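EST1E (Clostridium proteoclasticum, PDB 2WTM) hydrolyses esters of ferulic acid as a promiscuous feruloyl esterase, very probably through the serine mechanism of the alpha/beta-hydrolases. Local coordinates at residues I102-H107 against D123-L128; D186-P191 against K213-C218; D63-G68 against L79-T84. All coordinates share one frame; numbering follows the deposited sequence. Where two conformers were deposited one is given.

Contacts 1 and 3 are buried, whereas contact 2 lies nearer the surface and is only partly buried. Contact 1 pairs two neighbouring central strands and relies on backbone bonds and aliphatic packing. Contact 2 follows next to it: Tyr-188 OH reaches Ile-125 O at 2.7 Å, probably as a hydrogen bond, so contact 2 leans on strand 125-131 of contact 1. Its chemistry is polar, with amide side chains and waters joining loop carbonyls. Contact 3 stands apart, its centre about 17 Å from that of contact 1 and about 25 Å from that of contact 2. It is mostly aromatic. Helix 79-93 of contact 3 precedes strand 99-107 of contact 1 in the chain.

Contact 1 (I102-H107 against D123-L128); sequences IYMAGH and DIIKAL
Backbone hydrogen bonds pair the two parallel strands. Lys-126 N gives its proton to Ile-102 O at 2.9 Å, nearly along the C=O axis and almost straight at 170°. Met-104 N donates to Ala-127 O over a longer 3.3 Å, in the carbonyl plane. CA-H groups of Ile-125 and Leu-128 also point at the carbonyl oxygens of Ile-102 and Met-104. At the start of the pairing a water joins strand 99-107 to the loop before strand 125-131: it accepts from Ile-102 N and donates to Ile-124 O.

Most of the aliphatic contacts gather around Met-104 and Ile-125. The Met-104 chain is extended beyond CG and crosses Ile-125 at about a right angle. Its CE meets Ile-125 CD1 at 3.7 Å. The same CD1 also touches Ile-102 CG2, so one methyl sits against both residues. Leu-128 CD1 reaches Met-104 CB. Helix 109-120 covers Met-104 and Leu-128 through Val-114.

Tyr-103 and Lys-126 lie side by side, pointing the same way. Lys-126 CB sits over one face of the Tyr-103 ring, 4.2 Å from the centroid, in a CH-pi contact. Ala-127 CB meets the ring at its edge, 3.6 Å from Tyr-103 CD1. The lysine chain has CG anti to the backbone N and runs extended until chi4, which bends to -57°. That bend brings Lys-126 NZ to Tyr-103 OH, and NZ donates at 2.9 Å. Lys-126 NZ also bonds Gln-248 O of helix 234-249, which packs on Tyr-103.

Helix 109-120 connects these strands in a beta-alpha-beta unit, and strand 99-107 leads to the probable nucleophile elbow. The lysine methylenes lie along the Tyr-103 ring while two oxygens hold the ammonium, which probably fixes the phenol as an acceptor.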
loop_
_atom_site.group_PDB
_atom_site.type_symbol
_atom_site.label_atom_id
_atom_site.label_comp_id
_atom_site.label_asym_id
_atom_site.label_seq_id
_atom_site.Cartn_x
_atom_site.Cartn_y
_atom_site.Cartn_z
ATOM N N ILE A 102 10.455 2.865 -20.874
ATOM C CA ILE A 102 9.447 3.607 -20.111
ATOM C C ILE A 102 10.153 4.446 -19.045
ATOM O O ILE A 102 11.123 3.959 -18.436
ATOM C CB ILE A 102 8.433 2.643 -19.442
ATOM C CG1 ILE A 102 7.786 1.768 -20.547
ATOM C CG2 ILE A 102 7.394 3.382 -18.592
ATOM C CD1 ILE A 102 6.886 0.701 -20.016
ATOM N N TYR A 103 9.714 5.689 -18.885
ATOM C CA TYR A 103 10.249 6.596 -17.896
ATOM C C TYR A 103 9.131 7.042 -16.969
ATOM O O TYR A 103 7.994 6.867 -17.290
ATOM C CB TYR A 103 10.816 7.817 -18.584
ATOM C CG TYR A 103 11.998 7.513 -19.482
ATOM C CD1 TYR A 103 13.289 7.660 -19.009
ATOM C CD2 TYR A 103 11.837 7.150 -20.821
ATOM C CE1 TYR A 103 14.395 7.411 -19.834
ATOM C CE2 TYR A 103 12.960 6.912 -21.649
ATOM C CZ TYR A 103 14.203 7.040 -21.135
ATOM O OH TYR A 103 15.378 6.832 -21.895
ATOM N N MET A 104 9.464 7.647 -15.834
ATOM C CA MET A 104 8.469 8.226 -14.968
ATOM C C MET A 104 8.846 9.642 -14.574
ATOM O O MET A 104 9.987 9.971 -14.293
ATOM C CB MET A 104 8.260 7.443 -13.685
ATOM C CG MET A 104 7.584 6.124 -13.855
ATOM S SD MET A 104 7.476 5.272 -12.216
ATOM C CE MET A 104 6.499 3.892 -12.635
ATOM N N ALA A 105 7.804 10.454 -14.431
ATOM C CA ALA A 105 7.931 11.869 -13.915
ATOM C C ALA A 105 6.654 12.175 -13.115
ATOM O O ALA A 105 5.604 11.596 -13.344
ATOM C CB ALA A 105 8.076 12.905 -15.092
ATOM N N GLY A 106 6.773 13.041 -12.118
ATOM C CA GLY A 106 5.630 13.409 -11.287
ATOM C C GLY A 106 5.879 14.636 -10.487
ATOM O O GLY A 106 7.019 14.855 -10.157
ATOM N N HIS A 107 4.827 15.391 -10.163
ATOM C CA HIS A 107 4.953 16.583 -9.339
ATOM C C HIS A 107 4.414 16.387 -7.929
ATOM O O HIS A 107 3.278 15.897 -7.741
ATOM C CB HIS A 107 4.236 17.721 -10.067
ATOM C CG HIS A 107 4.372 19.050 -9.383
ATOM N ND1 HIS A 107 3.366 19.593 -8.607
ATOM C CD2 HIS A 107 5.415 19.897 -9.301
ATOM C CE1 HIS A 107 3.790 20.750 -8.118
ATOM N NE2 HIS A 107 5.025 20.951 -8.525
ATOM N N ASP A 123 13.465 -2.466 -12.653
ATOM C CA ASP A 123 13.879 -3.198 -13.846
ATOM C C ASP A 123 13.376 -2.530 -15.127
ATOM O O ASP A 123 14.033 -2.690 -16.159
ATOM C CB ASP A 123 13.508 -4.687 -13.803
ATOM C CG ASP A 123 12.076 -4.973 -13.382
ATOM O OD1 ASP A 123 11.450 -4.116 -12.746
ATOM O OD2 ASP A 123 11.623 -6.121 -13.605
ATOM N N ILE A 124 12.253 -1.802 -15.037
ATOM C CA ILE A 124 11.399 -1.391 -16.174
ATOM C C ILE A 124 11.611 0.089 -16.432
ATOM O O ILE A 124 11.520 0.556 -17.548
ATOM C CB ILE A 124 9.817 -1.574 -15.799
ATOM C CG1 ILE A 124 9.503 -2.962 -15.287
ATOM C CG2 ILE A 124 8.880 -1.233 -16.944
ATOM C CD1 ILE A 124 10.002 -4.064 -16.256
ATOM N N ILE A 125 11.781 0.864 -15.389
ATOM C CA ILE A 125 11.790 2.336 -15.511
ATOM C C ILE A 125 13.200 2.822 -15.707
ATOM O O ILE A 125 14.037 2.719 -14.804
ATOM C CB ILE A 125 11.130 3.017 -14.269
ATOM C CG1 ILE A 125 9.743 2.432 -14.002
ATOM C CG2 ILE A 125 11.190 4.524 -14.414
ATOM C CD1 ILE A 125 8.828 2.619 -15.227
ATOM N N LYS A 126 13.467 3.427 -16.869
ATOM C CA LYS A 126 14.822 3.693 -17.268
ATOM C C LYS A 126 15.473 4.919 -16.615
ATOM O O LYS A 126 16.684 4.996 -16.418
ATOM C CB LYS A 126 14.837 3.804 -18.787
ATOM C CG LYS A 126 16.256 4.054 -19.388
ATOM C CD LYS A 126 16.130 3.782 -20.905
ATOM C CE LYS A 126 17.464 4.032 -21.708
ATOM N NZ LYS A 126 17.874 5.364 -21.487
ATOM N N ALA A 127 14.664 5.935 -16.332
ATOM C CA ALA A 127 15.052 7.101 -15.572
ATOM C C ALA A 127 13.816 7.732 -14.909
ATOM O O ALA A 127 12.693 7.388 -15.313
ATOM C CB ALA A 127 15.774 8.143 -16.463
ATOM N N LEU A 128 14.045 8.666 -14.000
ATOM C CA LEU A 128 13.012 9.127 -13.056
ATOM C C LEU A 128 13.172 10.607 -12.875
ATOM O O LEU A 128 14.281 11.116 -12.645
ATOM C CB LEU A 128 13.237 8.408 -11.717
ATOM C CG LEU A 128 12.390 8.925 -10.592
ATOM C CD1 LEU A 128 10.938 8.657 -10.768
ATOM C CD2 LEU A 128 12.888 8.262 -9.354
HETATM O O HOH W 1 11.526 0.375 -20.108
#

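Contact 2 (D186-P191 against K213-C218); sequences DKYTKP and KQYKNC
This is a polar, water-bridged contact between two chain segments that each leave a helix. Residues 186-191 run from the end of helix 181-187 toward strand 192-197. Residues 213-218 run from the end of helix 205-214 into strand 218-223, the outermost strand of the sheet on this side within this chain. Tyr-188 and Tyr-215 are the first residues to leave helical geometry.

Two side-chain amides make the direct bonds. Gln-214, extended beyond CG, donates from NE2 to Asp-186 OD1 at 2.8 Å. The acceptor lies in the amide plane, but the donor comes from above the carboxylate plane; the two planes are 78° apart. At the other end Asn-217 ND2 donates to Thr-189 O, also at 2.8 Å and nearly along the C=O axis. Asn-217 CG, anti to its carbonyl carbon with chi1 -81°, brings the amide to this oxygen.

Three waters fill in the polar contacts. One lies between Asp-186 OD1 and Gln-214 O. A second accepts from Lys-216 N and lies 3.0 Å from Tyr-188 O. The third accepts from Asn-217 N and donates to both Tyr-188 O and Lys-190 O.

The apolar part is small. Tyr-215 turns a ring edge to the other segment: CD2 lies 3.4 Å from Tyr-188 O, and CE2 is 4.2 Å from Tyr-188 CB. Thr-189 CB rests on Lys-216 CB at 4.0 Å. Both tyrosines also pack on Leu-128, and Tyr-188 OH bonds Ile-125 O.

Backbone groups in the loops after both helices are thus bonded by waters and, at Thr-189 O, by a side-chain amide. Asp-186 would gain some stabilisation of its negative charge from the Gln-214 amide.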
loop_
_atom_site.group_PDB
_atom_site.type_symbol
_atom_site.label_atom_id
_atom_site.label_comp_id
_atom_site.label_asym_id
_atom_site.label_seq_id
_atom_site.Cartn_x
_atom_site.Cartn_y
_atom_site.Cartn_z
ATOM N N ASP A 186 17.057 4.213 -1.968
ATOM C CA ASP A 186 18.189 3.311 -2.071
ATOM C C ASP A 186 18.075 2.272 -3.172
ATOM O O ASP A 186 19.104 1.798 -3.721
ATOM C CB ASP A 186 18.358 2.575 -0.724
ATOM C CG ASP A 186 19.119 3.378 0.291
ATOM O OD1 ASP A 186 19.719 4.462 -0.013
ATOM O OD2 ASP A 186 19.115 2.894 1.452
ATOM N N LYS A 187 16.866 1.839 -3.482
ATOM C CA LYS A 187 16.676 0.802 -4.460
ATOM C C LYS A 187 16.751 1.265 -5.895
ATOM O O LYS A 187 17.081 0.426 -6.766
ATOM C CB LYS A 187 15.392 0.053 -4.207
ATOM C CG LYS A 187 15.442 -0.793 -2.955
ATOM C CD LYS A 187 16.568 -1.813 -2.971
ATOM C CE LYS A 187 16.425 -2.802 -4.091
ATOM N NZ LYS A 187 17.384 -3.958 -3.960
ATOM N N TYR A 188 16.523 2.564 -6.157
ATOM C CA TYR A 188 16.480 3.006 -7.551
ATOM C C TYR A 188 17.785 3.705 -7.860
ATOM O O TYR A 188 17.991 4.852 -7.482
ATOM C CB TYR A 188 15.275 3.942 -7.798
ATOM C CG TYR A 188 15.122 4.240 -9.289
ATOM C CD1 TYR A 188 14.467 3.331 -10.119
ATOM C CD2 TYR A 188 15.671 5.405 -9.847
ATOM C CE1 TYR A 188 14.320 3.592 -11.504
ATOM C CE2 TYR A 188 15.550 5.636 -11.195
ATOM C CZ TYR A 188 14.881 4.733 -12.000
ATOM O OH TYR A 188 14.768 4.914 -13.370
ATOM N N THR A 189 18.645 2.942 -8.521
ATOM C CA THR A 189 20.016 3.404 -8.843
ATOM C C THR A 189 20.217 3.890 -10.237
ATOM O O THR A 189 21.371 4.251 -10.595
ATOM C CB THR A 189 20.992 2.269 -8.604
ATOM O OG1 THR A 189 20.658 1.187 -9.446
ATOM C CG2 THR A 189 20.892 1.859 -7.105
ATOM N N LYS A 190 19.159 3.957 -11.036
ATOM C CA LYS A 190 19.198 4.476 -12.418
ATOM C C LYS A 190 19.130 6.013 -12.350
ATOM O O LYS A 190 19.016 6.585 -11.293
ATOM C CB LYS A 190 18.112 3.874 -13.301
ATOM C CG LYS A 190 18.273 2.396 -13.542
ATOM C CD LYS A 190 17.215 1.803 -14.333
ATOM C CE LYS A 190 17.421 0.338 -14.683
ATOM N NZ LYS A 190 16.144 -0.209 -15.335
ATOM N N PRO A 191 19.289 6.698 -13.490
ATOM C CA PRO A 191 19.330 8.119 -13.444
ATOM C C PRO A 191 18.052 8.796 -12.949
ATOM O O PRO A 191 16.954 8.421 -13.374
ATOM C CB PRO A 191 19.584 8.537 -14.902
ATOM C CG PRO A 191 20.290 7.330 -15.451
ATOM C CD PRO A 191 19.506 6.197 -14.848
ATOM N N LYS A 213 21.284 13.635 -2.698
ATOM C CA LYS A 213 22.571 13.100 -2.273
ATOM C C LYS A 213 22.464 11.633 -1.919
ATOM O O LYS A 213 23.434 10.904 -2.061
ATOM C CB LYS A 213 23.116 13.919 -1.099
ATOM C CG LYS A 213 23.364 15.386 -1.498
ATOM C CD LYS A 213 24.074 16.186 -0.471
ATOM C CE LYS A 213 23.799 17.704 -0.588
ATOM N NZ LYS A 213 24.267 18.313 -1.853
ATOM N N GLN A 214 21.271 11.177 -1.500
ATOM C CA GLN A 214 21.080 9.779 -1.175
ATOM C C GLN A 214 21.070 8.847 -2.383
ATOM O O GLN A 214 21.569 7.705 -2.353
ATOM C CB GLN A 214 19.795 9.598 -0.381
ATOM C CG GLN A 214 19.727 8.246 0.198
ATOM C CD GLN A 214 18.410 7.903 0.801
ATOM O OE1 GLN A 214 17.663 8.798 1.273
ATOM N NE2 GLN A 214 18.166 6.587 0.909
ATOM N N TYR A 215 20.446 9.306 -3.474
ATOM C CA TYR A 215 20.354 8.560 -4.667
ATOM C C TYR A 215 21.767 8.256 -5.204
ATOM O O TYR A 215 22.672 9.139 -5.068
ATOM C CB TYR A 215 19.577 9.390 -5.713
ATOM C CG TYR A 215 18.082 9.153 -5.724
ATOM C CD1 TYR A 215 17.210 10.211 -5.529
ATOM C CD2 TYR A 215 17.568 7.892 -5.980
ATOM C CE1 TYR A 215 15.811 10.008 -5.538
ATOM C CE2 TYR A 215 16.173 7.689 -6.033
ATOM C CZ TYR A 215 15.313 8.776 -5.774
ATOM O OH TYR A 215 13.941 8.545 -5.783
ATOM N N LYS A 216 21.920 7.109 -5.832
ATOM C CA LYS A 216 23.161 6.735 -6.531
ATOM C C LYS A 216 23.494 7.678 -7.658
ATOM O O LYS A 216 24.648 8.087 -7.814
ATOM C CB LYS A 216 23.087 5.306 -7.052
ATOM C CG LYS A 216 24.326 4.793 -7.714
ATOM C CD LYS A 216 25.383 4.436 -6.661
ATOM C CE LYS A 216 26.666 4.022 -7.335
ATOM N NZ LYS A 216 27.685 3.905 -6.251
ATOM N N ASN A 217 22.495 8.038 -8.456
ATOM C CA ASN A 217 22.719 8.749 -9.714
ATOM C C ASN A 217 21.638 9.852 -9.842
ATOM O O ASN A 217 20.774 9.711 -10.692
ATOM C CB ASN A 217 22.587 7.777 -10.893
ATOM C CG ASN A 217 23.853 6.936 -11.159
ATOM O OD1 ASN A 217 24.946 7.484 -11.309
ATOM N ND2 ASN A 217 23.687 5.626 -11.278
ATOM N N CYS A 218 21.718 10.919 -9.062
ATOM C CA CYS A 218 20.744 11.989 -9.159
ATOM C C CYS A 218 21.360 13.334 -9.383
ATOM O O CYS A 218 22.289 13.731 -8.694
ATOM C CB CYS A 218 19.900 12.040 -7.879
ATOM S SG CYS A 218 18.659 13.375 -7.818
HETATM O O HOH W 2 21.168 5.128 -2.822
HETATM O O HOH W 3 20.001 5.134 -5.277
HETATM O O HOH W 4 19.810 6.815 -8.634
#

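Contact 3 (D63-G68 against L79-T84); sequences DMYGHG and LFKWLT
Residues Met-64 to His-67 form a type II beta turn, with Gly-66 at positive phi, and the turn faces the first residues of helix 79-93. The bond from His-67 N to Met-64 O that closes it is weak.

Trp-82 carries the contact. Its indole is met over one face by Met-64, whose CB lies over the five-membered ring, 16° off the normal, in a CH-pi contact. The Met-64 chain bends at chi2 and chi3, so SD comes to 4.6 Å from the centroid of the Trp-82 five-membered ring, an oblique Met-aromatic contact. The edge of the indole that carries CZ2 points at His-67. Trp-82 CZ2 sits over the centre of the imidazole face, 3.5 Å from His-67 CE1, with the planes at 81°. This is an edge-to-face pair.

Tyr-65 O accepts two bonds. Trp-82 NE1 donates at 3.3 Å, in the carbonyl plane and on a lone pair. His-67 ND1 donates at 2.8 Å from above that plane, which fixes the imidazole so that its face meets the indole. His-67 NE2 bonds Thr-37 N, so this NE2 accepts and the ring is probably neutral.

Lys-81 runs extended across the Tyr-65 ring. Its CD lies over the centre of one face, 3.8 Å from the centroid. Lys-81 NZ then forms a salt bridge with Asp-9 of the second subunit, while Phe-80 stacks on Phe-80 of that subunit.

The indole also touches Gln-109 and Ser-113 of helix 109-120, beside the probable nucleophile Ser-108. The arrangement thus joins the loop after strand 58-62 to helix 79-93, as in the alpha/beta-hydrolase fold, where loops at the C-terminal ends of strands gather around the nucleophile elbow.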
loop_
_atom_site.group_PDB
_atom_site.type_symbol
_atom_site.label_atom_id
_atom_site.label_comp_id
_atom_site.label_asym_id
_atom_site.label_seq_id
_atom_site.Cartn_x
_atom_site.Cartn_y
_atom_site.Cartn_z
ATOM N N ASP A 63 -4.616 10.453 -14.328
ATOM C CA ASP A 63 -5.281 10.990 -13.179
ATOM C C ASP A 63 -5.400 9.814 -12.154
ATOM O O ASP A 63 -5.878 8.721 -12.470
ATOM C CB ASP A 63 -6.682 11.493 -13.516
ATOM C CG ASP A 63 -6.676 12.775 -14.308
ATOM O OD1 ASP A 63 -5.664 13.505 -14.228
ATOM O OD2 ASP A 63 -7.751 13.041 -14.943
ATOM N N MET A 64 -4.921 10.052 -10.953
ATOM C CA MET A 64 -4.959 9.059 -9.907
ATOM C C MET A 64 -6.290 8.991 -9.216
ATOM O O MET A 64 -7.168 9.813 -9.382
ATOM C CB MET A 64 -3.830 9.383 -8.890
ATOM C CG MET A 64 -2.411 9.461 -9.545
ATOM S SD MET A 64 -1.832 7.798 -9.918
ATOM C CE MET A 64 -2.386 7.533 -11.629
ATOM N N TYR A 65 -6.463 7.968 -8.389
ATOM C CA TYR A 65 -7.717 7.734 -7.615
ATOM C C TYR A 65 -8.181 9.052 -7.033
ATOM O O TYR A 65 -7.430 9.779 -6.363
ATOM C CB TYR A 65 -7.438 6.734 -6.465
ATOM C CG TYR A 65 -8.667 6.355 -5.682
ATOM C CD1 TYR A 65 -9.226 5.054 -5.805
ATOM C CD2 TYR A 65 -9.251 7.212 -4.797
ATOM C CE1 TYR A 65 -10.360 4.661 -5.074
ATOM C CE2 TYR A 65 -10.398 6.832 -4.040
ATOM C CZ TYR A 65 -10.940 5.586 -4.230
ATOM O OH TYR A 65 -11.991 5.134 -3.494
ATOM N N GLY A 66 -9.443 9.379 -7.255
ATOM C CA GLY A 66 -10.044 10.520 -6.588
ATOM C C GLY A 66 -9.651 11.898 -7.110
ATOM O O GLY A 66 -9.964 12.906 -6.452
ATOM N N HIS A 67 -9.003 11.925 -8.296
ATOM C CA HIS A 67 -8.433 13.119 -8.872
ATOM C C HIS A 67 -8.838 13.219 -10.299
ATOM O O HIS A 67 -9.125 12.232 -10.992
ATOM C CB HIS A 67 -6.919 13.088 -8.749
ATOM C CG HIS A 67 -6.452 13.384 -7.357
ATOM N ND1 HIS A 67 -6.642 12.498 -6.298
ATOM C CD2 HIS A 67 -5.848 14.471 -6.839
ATOM C CE1 HIS A 67 -6.167 13.051 -5.199
ATOM N NE2 HIS A 67 -5.655 14.237 -5.499
ATOM N N GLY A 68 -8.933 14.481 -10.734
ATOM C CA GLY A 68 -9.159 14.710 -12.155
ATOM C C GLY A 68 -10.417 14.011 -12.604
ATOM O O GLY A 68 -11.444 14.106 -11.911
ATOM N N LEU A 79 -1.923 6.832 -0.559
ATOM C CA LEU A 79 -0.720 6.500 -1.352
ATOM C C LEU A 79 -0.709 5.034 -1.785
ATOM O O LEU A 79 -0.097 4.697 -2.807
ATOM C CB LEU A 79 0.580 6.822 -0.582
ATOM C CG LEU A 79 0.841 8.331 -0.533
ATOM C CD1 LEU A 79 1.923 8.651 0.517
ATOM C CD2 LEU A 79 1.192 8.881 -1.833
ATOM N N PHE A 80 -1.294 4.124 -0.990
ATOM C CA PHE A 80 -1.371 2.691 -1.443
ATOM C C PHE A 80 -2.274 2.652 -2.707
ATOM O O PHE A 80 -1.963 1.957 -3.660
ATOM C CB PHE A 80 -1.955 1.802 -0.399
ATOM C CG PHE A 80 -1.010 1.377 0.680
ATOM C CD1 PHE A 80 0.284 1.787 0.771
ATOM C CD2 PHE A 80 -1.525 0.563 1.697
ATOM C CE1 PHE A 80 1.095 1.373 1.855
ATOM C CE2 PHE A 80 -0.733 0.152 2.739
ATOM C CZ PHE A 80 0.562 0.573 2.820
ATOM N N LYS A 81 -3.414 3.360 -2.671
ATOM C CA LYS A 81 -4.246 3.386 -3.894
ATOM C C LYS A 81 -3.511 3.961 -5.087
ATOM O O LYS A 81 -3.582 3.382 -6.194
ATOM C CB LYS A 81 -5.549 4.122 -3.636
ATOM C CG LYS A 81 -6.381 3.421 -2.562
ATOM C CD LYS A 81 -7.789 4.019 -2.378
ATOM C CE LYS A 81 -8.543 3.446 -1.135
ATOM N NZ LYS A 81 -9.989 3.885 -1.132
ATOM N N TRP A 82 -2.850 5.106 -4.900
ATOM C CA TRP A 82 -2.064 5.673 -5.954
ATOM C C TRP A 82 -0.982 4.722 -6.469
ATOM O O TRP A 82 -0.750 4.616 -7.690
ATOM C CB TRP A 82 -1.422 7.022 -5.530
ATOM C CG TRP A 82 -2.385 8.167 -5.589
ATOM C CD1 TRP A 82 -3.756 8.163 -5.438
ATOM C CD2 TRP A 82 -2.006 9.542 -5.879
ATOM N NE1 TRP A 82 -4.244 9.486 -5.622
ATOM C CE2 TRP A 82 -3.188 10.312 -5.926
ATOM C CE3 TRP A 82 -0.786 10.151 -6.182
ATOM C CZ2 TRP A 82 -3.139 11.691 -6.236
ATOM C CZ3 TRP A 82 -0.740 11.457 -6.521
ATOM C CH2 TRP A 82 -1.895 12.230 -6.534
ATOM N N LEU A 83 -0.302 4.005 -5.586
ATOM C CA LEU A 83 0.799 3.124 -6.068
ATOM C C LEU A 83 0.127 1.974 -6.878
ATOM O O LEU A 83 0.597 1.568 -7.958
ATOM C CB LEU A 83 1.627 2.586 -4.913
ATOM C CG LEU A 83 2.469 3.698 -4.379
ATOM C CD1 LEU A 83 3.089 3.207 -3.168
ATOM C CD2 LEU A 83 3.503 4.174 -5.402
ATOM N N THR A 84 -1.002 1.461 -6.402
ATOM C CA THR A 84 -1.822 0.444 -7.173
ATOM C C THR A 84 -2.132 0.949 -8.575
ATOM O O THR A 84 -1.965 0.260 -9.567
ATOM C CB THR A 84 -3.013 -0.037 -6.344
ATOM O OG1 THR A 84 -2.502 -0.686 -5.141
ATOM C CG2 THR A 84 -3.862 -0.983 -7.115
#